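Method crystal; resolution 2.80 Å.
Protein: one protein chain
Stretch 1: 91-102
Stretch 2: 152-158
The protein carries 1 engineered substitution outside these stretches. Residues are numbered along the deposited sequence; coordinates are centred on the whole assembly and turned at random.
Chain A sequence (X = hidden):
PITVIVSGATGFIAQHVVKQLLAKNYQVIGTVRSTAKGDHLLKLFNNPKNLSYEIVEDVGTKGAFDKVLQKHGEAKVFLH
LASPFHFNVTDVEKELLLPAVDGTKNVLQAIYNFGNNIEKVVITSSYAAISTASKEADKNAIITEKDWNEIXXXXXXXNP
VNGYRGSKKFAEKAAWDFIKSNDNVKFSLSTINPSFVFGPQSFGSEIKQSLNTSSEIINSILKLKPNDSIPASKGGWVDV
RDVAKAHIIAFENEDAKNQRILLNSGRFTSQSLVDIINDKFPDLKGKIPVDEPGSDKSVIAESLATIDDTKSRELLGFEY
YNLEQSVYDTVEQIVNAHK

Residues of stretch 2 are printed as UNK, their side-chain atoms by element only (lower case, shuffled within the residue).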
# COMPACT_ATOMS: atom_id res chain seq x y z
N ASP A 91 -6.52 23.14 -0.99
CA ASP A 91 -7.87 22.69 -0.66
C ASP A 91 -7.86 21.17 -0.61
O ASP A 91 -7.70 20.51 -1.64
CB ASP A 91 -8.93 23.16 -1.65
CG ASP A 91 -10.37 22.77 -1.19
OD1 ASP A 91 -11.33 23.29 -1.79
OD2 ASP A 91 -10.54 21.99 -0.22
N VAL A 92 -8.08 20.62 0.58
CA VAL A 92 -8.20 19.18 0.72
C VAL A 92 -9.39 18.63 -0.04
O VAL A 92 -9.36 17.49 -0.50
CB VAL A 92 -8.27 18.85 2.22
CG1 VAL A 92 -8.37 17.37 2.44
CG2 VAL A 92 -7.03 19.41 2.93
N GLU A 93 -10.46 19.42 -0.19
CA GLU A 93 -11.67 18.88 -0.82
C GLU A 93 -11.45 18.61 -2.30
O GLU A 93 -11.77 17.51 -2.79
CB GLU A 93 -12.86 19.81 -0.62
CG GLU A 93 -14.19 19.16 -1.04
CD GLU A 93 -15.44 19.87 -0.53
OE1 GLU A 93 -15.34 21.06 -0.11
OE2 GLU A 93 -16.52 19.23 -0.53
N LYS A 94 -10.93 19.59 -3.04
CA LYS A 94 -10.76 19.40 -4.48
C LYS A 94 -9.51 18.60 -4.82
O LYS A 94 -9.46 17.92 -5.84
CB LYS A 94 -10.74 20.75 -5.22
CG LYS A 94 -12.00 21.61 -5.04
CD LYS A 94 -13.31 20.80 -5.22
CE LYS A 94 -14.39 21.56 -6.05
NZ LYS A 94 -15.78 21.55 -5.44
N GLU A 95 -8.48 18.67 -3.99
CA GLU A 95 -7.22 18.03 -4.36
C GLU A 95 -7.08 16.61 -3.84
O GLU A 95 -6.28 15.84 -4.39
CB GLU A 95 -6.03 18.88 -3.87
CG GLU A 95 -5.78 20.14 -4.73
CD GLU A 95 -4.67 21.04 -4.18
OE1 GLU A 95 -4.88 21.68 -3.12
OE2 GLU A 95 -3.59 21.12 -4.80
N LEU A 96 -7.86 16.21 -2.83
CA LEU A 96 -7.72 14.88 -2.25
C LEU A 96 -9.01 14.08 -2.23
O LEU A 96 -9.02 12.93 -2.70
CB LEU A 96 -7.17 14.99 -0.82
CG LEU A 96 -5.65 15.10 -0.71
CD1 LEU A 96 -5.24 15.36 0.75
CD2 LEU A 96 -5.00 13.85 -1.26
N LEU A 97 -10.11 14.64 -1.70
CA LEU A 97 -11.29 13.82 -1.42
C LEU A 97 -12.08 13.50 -2.67
O LEU A 97 -12.38 12.33 -2.95
CB LEU A 97 -12.18 14.51 -0.39
CG LEU A 97 -11.59 14.42 1.02
CD1 LEU A 97 -12.31 15.37 1.95
CD2 LEU A 97 -11.68 12.98 1.51
N LEU A 98 -12.44 14.52 -3.46
CA LEU A 98 -13.14 14.25 -4.71
C LEU A 98 -12.33 13.38 -5.66
O LEU A 98 -12.86 12.36 -6.13
CB LEU A 98 -13.57 15.57 -5.35
CG LEU A 98 -14.59 16.30 -4.48
CD1 LEU A 98 -14.83 17.69 -5.01
CD2 LEU A 98 -15.90 15.52 -4.39
N PRO A 99 -11.05 13.68 -5.95
CA PRO A 99 -10.27 12.77 -6.83
C PRO A 99 -10.24 11.33 -6.36
O PRO A 99 -10.29 10.41 -7.18
CB PRO A 99 -8.87 13.39 -6.83
CG PRO A 99 -9.08 14.81 -6.47
CD PRO A 99 -10.25 14.84 -5.53
N ALA A 100 -10.14 11.09 -5.05
CA ALA A 100 -10.19 9.72 -4.56
C ALA A 100 -11.56 9.10 -4.80
O ALA A 100 -11.66 7.96 -5.28
CB ALA A 100 -9.82 9.65 -3.07
N VAL A 101 -12.64 9.83 -4.48
CA VAL A 101 -13.97 9.26 -4.66
C VAL A 101 -14.31 9.14 -6.14
O VAL A 101 -14.74 8.08 -6.61
CB VAL A 101 -15.03 10.09 -3.92
CG1 VAL A 101 -16.42 9.53 -4.21
CG2 VAL A 101 -14.77 10.06 -2.43
N ASP A 102 -14.10 10.21 -6.91
CA ASP A 102 -14.42 10.16 -8.33
C ASP A 102 -13.50 9.20 -9.08
O ASP A 102 -13.97 8.41 -9.91
CB ASP A 102 -14.36 11.56 -8.93
CG ASP A 102 -15.43 12.49 -8.36
OD1 ASP A 102 -16.53 12.00 -8.03
OD2 ASP A 102 -15.15 13.71 -8.23
N UNK A 152 -15.82 12.09 9.66
CA UNK A 152 -16.76 12.72 8.74
C UNK A 152 -16.05 13.41 7.56
O UNK A 152 -14.87 13.77 7.62
o UNK A 152 -16.79 14.87 9.77
c UNK A 152 -17.59 13.76 9.46
N UNK A 153 -16.80 13.59 6.49
CA UNK A 153 -16.35 14.44 5.39
C UNK A 153 -15.93 15.80 5.89
O UNK A 153 -14.92 16.36 5.46
c UNK A 153 -17.09 15.23 3.07
n UNK A 153 -16.71 16.79 1.49
c UNK A 153 -16.68 14.58 1.86
c UNK A 153 -16.49 13.24 1.50
c UNK A 153 -16.45 15.58 0.90
c UNK A 153 -16.07 12.95 0.21
c UNK A 153 -16.02 15.29 -0.40
c UNK A 153 -17.48 14.58 4.36
c UNK A 153 -15.84 13.97 -0.72
c UNK A 153 -17.10 16.57 2.79
N UNK A 154 -16.71 16.37 6.81
CA UNK A 154 -16.38 17.71 7.28
C UNK A 154 -15.06 17.70 8.02
O UNK A 154 -14.20 18.55 7.77
c UNK A 154 -18.79 18.62 7.40
o UNK A 154 -19.38 16.28 7.22
n UNK A 154 -20.18 17.67 5.65
c UNK A 154 -19.47 17.42 6.74
c UNK A 154 -17.51 18.24 8.16
N UNK A 155 -14.85 16.71 8.88
CA UNK A 155 -13.60 16.63 9.62
C UNK A 155 -12.42 16.28 8.74
O UNK A 155 -11.28 16.60 9.08
o UNK A 155 -14.75 15.51 12.95
o UNK A 155 -15.11 17.35 11.77
c UNK A 155 -13.76 15.64 10.76
c UNK A 155 -14.60 16.20 11.91
N UNK A 156 -12.66 15.64 7.60
CA UNK A 156 -11.57 15.30 6.70
C UNK A 156 -10.94 16.53 6.04
O UNK A 156 -9.80 16.44 5.58
c UNK A 156 -12.07 14.31 5.64
N UNK A 157 -11.64 17.67 5.99
CA UNK A 157 -11.10 18.92 5.45
C UNK A 157 -10.23 19.71 6.44
O UNK A 157 -9.60 20.69 6.02
c UNK A 157 -13.44 19.25 4.32
c UNK A 157 -13.07 18.65 2.98
c UNK A 157 -12.23 19.85 5.01
c UNK A 157 -14.44 20.34 4.14
N UNK A 158 -10.20 19.33 7.72
CA UNK A 158 -9.53 20.16 8.73
C UNK A 158 -8.04 20.34 8.44
O UNK A 158 -7.53 21.46 8.47
c UNK A 158 -11.62 21.19 10.61
c UNK A 158 -11.42 19.05 11.99
c UNK A 158 -9.74 19.56 10.12
c UNK A 158 -11.19 19.71 10.62

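Position 152 has two side-chain atoms, one carbon and then one oxygen, and neither reaches stretch 1. The oxygen accepts a hydrogen bond from the backbone N of position 155, 2.8 Å away, so it caps the short helical turn that follows. A small hydroxyl suits such a place, and the residue is Ser 152.

At position 153 a single carbon leads into fused five- and six-membered rings holding eight carbons and one nitrogen, a composition that fits only an indole. Its nitrogen lies 3.2 Å from Glu 93 OE2, and the six-membered ring reaches Leu 97, Leu 98 and Val 101. This is Trp 153. Its side chain is large enough to span two turns of the opposing helix while placing an N-H donor at its edge.

Position 154 carries three carbons, the third bearing one oxygen and one nitrogen. The CA-to-CB bond points away from stretch 1, and the side chain stays out of contact with it. The amide identifies Gln 154, a polar group fitting for an exposed site.

Position 155 shows two carbons, the second carrying two oxygens: a carboxylate on a short stem, Asp 155. It too is exposed and out of reach of stretch 1, where a charged group can remain solvated.

Position 156 has one side-chain carbon, 3.8 Å from Leu 97 CD1. It is Ala 156, a small apolar methyl that suits this buried spot against Leu 97; separately, Ala 156 O lies 3.6 Å from Val 92 CG1.

Position 157 has four carbons, forked at the second. One branch end lies 3.5 Å from Leu 97 CD1 and 3.8 Å from Glu 93 CB. This is Leu 157, an apolar side chain that covers the aliphatic part of Glu 93 as well as Leu 97.

Position 158 repeats the four-carbon fork, but its CA-to-CB bond points away from stretch 1. Leu 158 makes no contact with stretch 1; the residue is exposed and touches a crystal neighbour, and nothing in this contact calls for a leucine there.

The contact centres on a knob in a hole: Trp 153 sits among Glu 93, Leu 97, Leu 98 and Val 101. Leu 97 CD1 covers one face of the indole, while Leu 98 CD2 and Val 101 CG2 lie at its edge, near the ring plane. Also at the edge, Trp 153 NE1 donates to Glu 93 OE2 at 3.2 Å, with an N-H...acceptor angle of 160°. Apolar packing thus supplies most of the fit, and this one hydrogen bond ties the polar edge of the ring to the helix.

Stretch 2 (152-158) SWQDALL
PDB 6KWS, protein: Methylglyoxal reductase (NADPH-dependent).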